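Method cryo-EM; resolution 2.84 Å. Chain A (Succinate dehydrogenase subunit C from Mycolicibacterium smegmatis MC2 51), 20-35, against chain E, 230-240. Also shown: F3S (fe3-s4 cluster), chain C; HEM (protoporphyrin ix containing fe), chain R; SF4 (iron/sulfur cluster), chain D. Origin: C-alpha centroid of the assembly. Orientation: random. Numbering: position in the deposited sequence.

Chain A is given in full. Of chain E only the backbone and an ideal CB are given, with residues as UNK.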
# COMPACT_ATOMS: atom_id res chain seq x y z
N LEU A 20 39.48 20.07 10.63
CA LEU A 20 38.85 21.30 10.17
C LEU A 20 38.49 21.14 8.70
O LEU A 20 39.36 20.88 7.87
CB LEU A 20 39.78 22.50 10.36
CG LEU A 20 39.12 23.83 10.01
CD1 LEU A 20 38.04 24.16 10.99
CD2 LEU A 20 40.15 24.91 9.99
N TYR A 21 37.20 21.30 8.38
CA TYR A 21 36.78 20.97 7.03
C TYR A 21 37.11 22.06 6.03
O TYR A 21 37.33 21.75 4.86
CB TYR A 21 35.28 20.66 6.97
CG TYR A 21 34.84 20.42 5.55
CD1 TYR A 21 35.10 19.23 4.90
CD2 TYR A 21 34.20 21.40 4.83
CE1 TYR A 21 34.73 19.04 3.61
CE2 TYR A 21 33.83 21.21 3.55
CZ TYR A 21 34.09 20.04 2.95
OH TYR A 21 33.70 19.88 1.66
N ARG A 22 37.13 23.32 6.43
CA ARG A 22 37.61 24.37 5.54
C ARG A 22 36.73 24.46 4.29
O ARG A 22 37.17 24.26 3.16
CB ARG A 22 39.07 24.11 5.19
CG ARG A 22 39.76 25.13 4.34
CD ARG A 22 41.21 24.75 4.19
NE ARG A 22 41.96 25.01 5.42
CZ ARG A 22 42.24 24.10 6.34
NH1 ARG A 22 42.93 24.45 7.42
NH2 ARG A 22 41.84 22.85 6.20
N GLY A 23 35.46 24.75 4.52
CA GLY A 23 34.51 24.78 3.43
C GLY A 23 34.08 26.18 3.03
O GLY A 23 34.86 27.12 3.12
N ASP A 24 32.83 26.31 2.59
CA ASP A 24 32.31 27.58 2.12
C ASP A 24 32.32 28.62 3.24
O ASP A 24 32.38 28.26 4.42
CB ASP A 24 30.89 27.38 1.61
CG ASP A 24 30.50 28.41 0.60
OD1 ASP A 24 31.20 28.54 -0.42
OD2 ASP A 24 29.48 29.09 0.82
N PRO A 25 32.29 29.91 2.90
CA PRO A 25 32.04 30.92 3.93
C PRO A 25 30.62 30.92 4.46
O PRO A 25 30.39 31.42 5.57
CB PRO A 25 32.36 32.24 3.21
CG PRO A 25 32.34 31.92 1.79
CD PRO A 25 32.82 30.52 1.68
N GLY A 26 29.66 30.36 3.73
CA GLY A 26 28.34 30.16 4.30
C GLY A 26 28.36 29.23 5.49
O GLY A 26 27.51 29.32 6.37
N MET A 27 29.36 28.35 5.56
CA MET A 27 29.48 27.46 6.70
C MET A 27 29.85 28.23 7.96
O MET A 27 29.30 27.97 9.04
CB MET A 27 30.51 26.39 6.40
CG MET A 27 30.66 25.34 7.44
SD MET A 27 32.31 24.66 7.32
CE MET A 27 32.16 23.31 8.45
N TRP A 28 30.76 29.18 7.85
CA TRP A 28 31.12 29.98 9.01
C TRP A 28 30.04 30.99 9.35
O TRP A 28 29.83 31.29 10.53
CB TRP A 28 32.46 30.65 8.76
CG TRP A 28 33.47 29.67 8.35
CD1 TRP A 28 34.10 29.59 7.15
CD2 TRP A 28 33.97 28.58 9.13
NE1 TRP A 28 34.96 28.54 7.14
CE2 TRP A 28 34.90 27.90 8.35
CE3 TRP A 28 33.72 28.13 10.43
CZ2 TRP A 28 35.58 26.79 8.81
CZ3 TRP A 28 34.39 27.04 10.88
CH2 TRP A 28 35.31 26.38 10.08
N SER A 29 29.32 31.49 8.35
CA SER A 29 28.13 32.27 8.65
C SER A 29 27.14 31.46 9.46
O SER A 29 26.54 31.98 10.40
CB SER A 29 27.48 32.74 7.36
OG SER A 29 28.42 33.40 6.57
N TRP A 30 26.94 30.19 9.12
CA TRP A 30 25.98 29.38 9.86
C TRP A 30 26.47 29.08 11.27
O TRP A 30 25.68 29.07 12.22
CB TRP A 30 25.68 28.09 9.12
CG TRP A 30 25.09 27.05 9.97
CD1 TRP A 30 23.85 27.04 10.49
CD2 TRP A 30 25.71 25.84 10.41
NE1 TRP A 30 23.65 25.91 11.23
CE2 TRP A 30 24.79 25.16 11.20
CE3 TRP A 30 26.97 25.28 10.23
CZ2 TRP A 30 25.07 23.95 11.79
CZ3 TRP A 30 27.25 24.09 10.82
CH2 TRP A 30 26.31 23.43 11.59
N VAL A 31 27.77 28.85 11.44
CA VAL A 31 28.30 28.61 12.77
C VAL A 31 28.11 29.84 13.65
O VAL A 31 27.67 29.74 14.80
CB VAL A 31 29.78 28.20 12.70
CG1 VAL A 31 30.34 28.00 14.07
CG2 VAL A 31 29.92 26.93 11.91
N LEU A 32 28.42 31.02 13.12
CA LEU A 32 28.23 32.25 13.87
C LEU A 32 26.77 32.53 14.15
O LEU A 32 26.42 33.03 15.22
CB LEU A 32 28.85 33.41 13.12
CG LEU A 32 30.26 33.80 13.50
CD1 LEU A 32 30.81 34.67 12.42
CD2 LEU A 32 30.19 34.54 14.79
N HIS A 33 25.89 32.25 13.20
CA HIS A 33 24.46 32.42 13.41
C HIS A 33 23.99 31.56 14.58
O HIS A 33 23.30 32.04 15.48
CB HIS A 33 23.72 32.04 12.14
CG HIS A 33 22.39 32.70 11.98
ND1 HIS A 33 21.21 31.99 12.00
CD2 HIS A 33 22.05 33.98 11.78
CE1 HIS A 33 20.20 32.81 11.82
NE2 HIS A 33 20.68 34.03 11.68
N ARG A 34 24.36 30.29 14.58
CA ARG A 34 23.96 29.39 15.65
C ARG A 34 24.48 29.86 17.00
O ARG A 34 23.74 29.92 17.99
CB ARG A 34 24.45 27.98 15.33
CG ARG A 34 24.37 26.99 16.45
CD ARG A 34 24.49 25.60 15.91
NE ARG A 34 23.32 25.23 15.13
CZ ARG A 34 22.94 23.99 14.90
NH1 ARG A 34 23.65 22.99 15.38
NH2 ARG A 34 21.86 23.74 14.19
N ILE A 35 25.75 30.25 17.05
CA ILE A 35 26.37 30.65 18.31
C ILE A 35 25.73 31.92 18.86
O ILE A 35 25.40 32.01 20.04
CB ILE A 35 27.88 30.81 18.13
CG1 ILE A 35 28.55 29.44 18.04
CG2 ILE A 35 28.47 31.58 19.26
CD1 ILE A 35 30.01 29.51 17.76
N UNK E 230 18.03 21.43 6.06
CA UNK E 230 19.06 22.21 5.41
C UNK E 230 19.21 23.53 6.14
O UNK E 230 18.27 24.32 6.21
CB UNK E 230 18.73 22.43 3.93
N UNK E 231 20.39 23.76 6.71
CA UNK E 231 20.71 25.01 7.38
C UNK E 231 21.29 26.03 6.43
O UNK E 231 21.97 26.96 6.87
CB UNK E 231 21.69 24.76 8.53
N UNK E 232 21.03 25.87 5.14
CA UNK E 232 21.44 26.80 4.08
C UNK E 232 22.92 27.13 4.18
O UNK E 232 23.34 28.28 4.02
CB UNK E 232 20.62 28.09 4.15
N UNK E 233 23.71 26.12 4.45
CA UNK E 233 25.11 26.12 4.08
C UNK E 233 25.22 25.66 2.63
O UNK E 233 24.43 24.82 2.15
CB UNK E 233 25.93 25.23 5.01
N UNK E 234 26.20 26.23 1.93
CA UNK E 234 26.44 25.99 0.52
C UNK E 234 27.67 25.13 0.30
O UNK E 234 28.32 25.20 -0.74
CB UNK E 234 26.59 27.32 -0.22
N UNK E 235 28.01 24.32 1.30
CA UNK E 235 29.12 23.39 1.17
C UNK E 235 28.89 22.44 0.01
O UNK E 235 29.83 22.09 -0.71
CB UNK E 235 29.32 22.60 2.47
N UNK E 236 27.65 22.02 -0.19
CA UNK E 236 27.31 21.10 -1.26
C UNK E 236 27.54 21.72 -2.62
O UNK E 236 28.15 21.11 -3.51
CB UNK E 236 25.85 20.65 -1.13
N UNK E 237 27.03 22.93 -2.81
CA UNK E 237 27.23 23.66 -4.06
C UNK E 237 28.70 23.89 -4.33
O UNK E 237 29.14 23.87 -5.48
CB UNK E 237 26.49 25.00 -4.03
N UNK E 238 29.47 24.12 -3.28
CA UNK E 238 30.89 24.36 -3.45
C UNK E 238 31.68 23.09 -3.73
O UNK E 238 32.75 23.17 -4.32
CB UNK E 238 31.45 25.05 -2.20
N UNK E 239 31.16 21.93 -3.33
CA UNK E 239 31.88 20.67 -3.49
C UNK E 239 31.52 19.92 -4.76
O UNK E 239 32.35 19.14 -5.24
CB UNK E 239 31.61 19.77 -2.28
N UNK E 240 30.34 20.12 -5.33
CA UNK E 240 29.93 19.34 -6.49
C UNK E 240 30.91 19.51 -7.65
O UNK E 240 31.21 20.64 -8.03
CB UNK E 240 28.52 19.75 -6.93
FE1 F3S C . 24.12 20.86 3.92
FE3 F3S C . 22.03 22.93 3.10
FE4 F3S C . 24.22 22.14 1.16
S1 F3S C . 22.63 22.03 5.02
S2 F3S C . 25.71 21.14 2.44
S3 F3S C . 22.71 21.03 2.26
S4 F3S C . 22.81 23.83 1.25
CHA HEM R . 17.55 30.94 14.00
CHB HEM R . 16.47 35.20 12.05
CHC HEM R . 16.47 37.09 16.48
CHD HEM R . 17.46 32.82 18.43
C1A HEM R . 17.17 31.91 13.11
C2A HEM R . 16.76 31.68 11.76
C3A HEM R . 16.47 32.84 11.21
C4A HEM R . 16.67 33.86 12.20
CMA HEM R . 15.99 33.06 9.77
CAA HEM R . 16.70 30.33 11.06
CBA HEM R . 18.15 30.03 10.72
CGA HEM R . 18.24 28.71 10.06
O1A HEM R . 19.31 28.41 9.48
O2A HEM R . 17.24 27.96 10.11
C1B HEM R . 16.44 36.09 13.08
C2B HEM R . 16.34 37.51 12.94
C3B HEM R . 16.35 38.04 14.15
C4B HEM R . 16.44 36.97 15.11
CMB HEM R . 16.26 38.26 11.61
CAB HEM R . 16.27 39.54 14.43
CBB HEM R . 16.76 40.07 15.55
C1C HEM R . 16.64 36.08 17.38
C2C HEM R . 16.42 36.18 18.80
C3C HEM R . 16.71 34.99 19.33
C4C HEM R . 17.10 34.12 18.28
CMC HEM R . 15.95 37.47 19.47
CAC HEM R . 16.64 34.48 20.78
CBC HEM R . 16.09 35.14 21.80
C1D HEM R . 17.66 31.96 17.39
C2D HEM R . 18.23 30.66 17.48
C3D HEM R . 18.27 30.15 16.26
C4D HEM R . 17.71 31.11 15.35
CMD HEM R . 18.72 29.99 18.76
CAD HEM R . 18.80 28.77 15.88
CBD HEM R . 20.06 28.91 15.06
CGD HEM R . 20.21 27.70 14.21
O1D HEM R . 19.43 26.75 14.38
O2D HEM R . 21.12 27.69 13.35
NA HEM R . 17.09 33.25 13.36
NB HEM R . 16.50 35.79 14.42
NC HEM R . 17.05 34.81 17.09
ND HEM R . 17.35 32.22 16.08
FE HEM R . 16.90 33.99 15.25
FE1 SF4 D . 26.41 15.71 -4.85
FE2 SF4 D . 28.48 14.42 -6.62
FE3 SF4 D . 27.21 17.04 -7.43
FE4 SF4 D . 25.63 14.46 -7.50
S1 SF4 D . 27.47 15.13 -8.35
S2 SF4 D . 25.38 16.38 -6.59
S3 SF4 D . 26.64 13.79 -5.75
S4 SF4 D . 28.25 16.33 -5.71

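Position 230 lies beyond the reach of chain A, but its ideal CB lies 3.4 Å from F3S FE3, within reach of a short side chain. An iron ligand would suit it, and cysteine is the usual one. The residue is E:Cys230, with SG bound to F3S FE3 at 2.2 Å.

At position 231 the CA-to-CB bond points toward chain A, and the ideal CB sits 3.5 Å from A:Trp30 NE1. A side chain here starts against the indole. The heme propionates lie beyond, so a long basic residue would suit, though a shorter aliphatic one could also pack. It is E:Arg231. Its CB lies over the face of A:Trp30, 3.9 Å from the centroid of the five-membered ring, a CH-pi contact. Its NE and NH2 make weak hydrogen bonds to a propionate, NH2 to HEM O2A at 3.2 Å.

Position 232 has phi/psi of 51/41, a left-handed turn. Glycine or asparagine would be common choices. It is E:Thr232.

At position 233 CB points sideways, 4.5 Å from A:Met27 CA. A small or beta-branched residue fits: serine, threonine, valine. It is E:Thr233; CG2 packs 3.5 Å from A:Met27 CA, and OG1 is 3.8 Å from A:Trp30 CB.

Position 234 precedes a helix, its ideal CB 3.5 Å from A:Asp24 OD2. Serine or threonine would be a classic cap; an acid would crowd the A:Asp24 carboxylate; an apolar residue could lead away from chain A. It is E:Phe234. Its CB touches A:Asp24 OD2 at 3.6 Å, and the ring leads away.

At position 235 CB points sideways, 4.8 Å from A:Tyr21 CE2. The free N-H of A:Asp24 calls for an acceptor; asparagine, aspartate or glutamine could serve. It is E:Asn235. A:Asp24 N donates to OD1 at 3.0 Å, the one hydrogen bond between the stretches. A:Gly23 has no side chain, and a CB there would clash with OD1.

Position 236 points away from chain A, toward the cluster. An iron ligand such as cysteine would suit. It is E:Cys236, whose SG binds F3S FE4 at 2.1 Å.

Position 237 has no chain A atom near its CB; many residues would do. It is E:Thr237.

Position 238 points toward A:Asp24, its ideal CB 3.9 Å from OD1. A basic or neutral polar residue might be expected. It is E:Glu238, which packs through CG, 3.7 Å from A:Asp24 OD1.

Position 239 has its CB 4.5 Å from A:Tyr21 OH; a small residue suits. It is E:Ala239.

Position 240 leaves the helix near SF4. An iron ligand such as cysteine would suit. It is E:Cys240, with SG bound to SF4 FE3 at 2.4 Å.

Chain E, residues 230-240: CRTTFNCTEAC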
# COMPACT_ATOMS: atom_id res chain seq x y z
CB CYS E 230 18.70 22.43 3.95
SG CYS E 230 19.87 23.36 3.00
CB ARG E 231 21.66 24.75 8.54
CG ARG E 231 21.08 23.89 9.63
CD ARG E 231 20.29 24.69 10.64
NE ARG E 231 18.99 25.10 10.14
CZ ARG E 231 17.91 24.34 10.18
NH1 ARG E 231 17.97 23.13 10.69
NH2 ARG E 231 16.77 24.79 9.69
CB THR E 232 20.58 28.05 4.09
OG1 THR E 232 19.22 27.68 4.31
CG2 THR E 232 20.64 28.66 2.75
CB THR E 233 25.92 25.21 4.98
OG1 THR E 233 25.57 25.43 6.34
CG2 THR E 233 27.32 25.52 4.82
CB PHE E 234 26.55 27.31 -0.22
CG PHE E 234 25.28 28.12 -0.21
CD1 PHE E 234 24.81 28.67 0.96
CD2 PHE E 234 24.57 28.32 -1.35
CE1 PHE E 234 23.66 29.39 0.97
CE2 PHE E 234 23.42 29.04 -1.34
CZ PHE E 234 22.96 29.57 -0.18
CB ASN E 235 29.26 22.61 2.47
CG ASN E 235 30.24 23.23 3.41
OD1 ASN E 235 30.66 24.35 3.23
ND2 ASN E 235 30.61 22.48 4.42
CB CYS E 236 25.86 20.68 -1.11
SG CYS E 236 24.74 22.04 -0.92
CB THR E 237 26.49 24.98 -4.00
OG1 THR E 237 25.13 24.74 -3.67
CG2 THR E 237 26.54 25.68 -5.30
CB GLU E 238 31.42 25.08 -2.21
CG GLU E 238 32.73 25.79 -2.37
CD GLU E 238 33.86 25.10 -1.68
OE1 GLU E 238 33.61 24.46 -0.64
OE2 GLU E 238 35.00 25.20 -2.16
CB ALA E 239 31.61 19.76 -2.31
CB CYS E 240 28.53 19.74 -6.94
SG CYS E 240 28.05 19.07 -8.50
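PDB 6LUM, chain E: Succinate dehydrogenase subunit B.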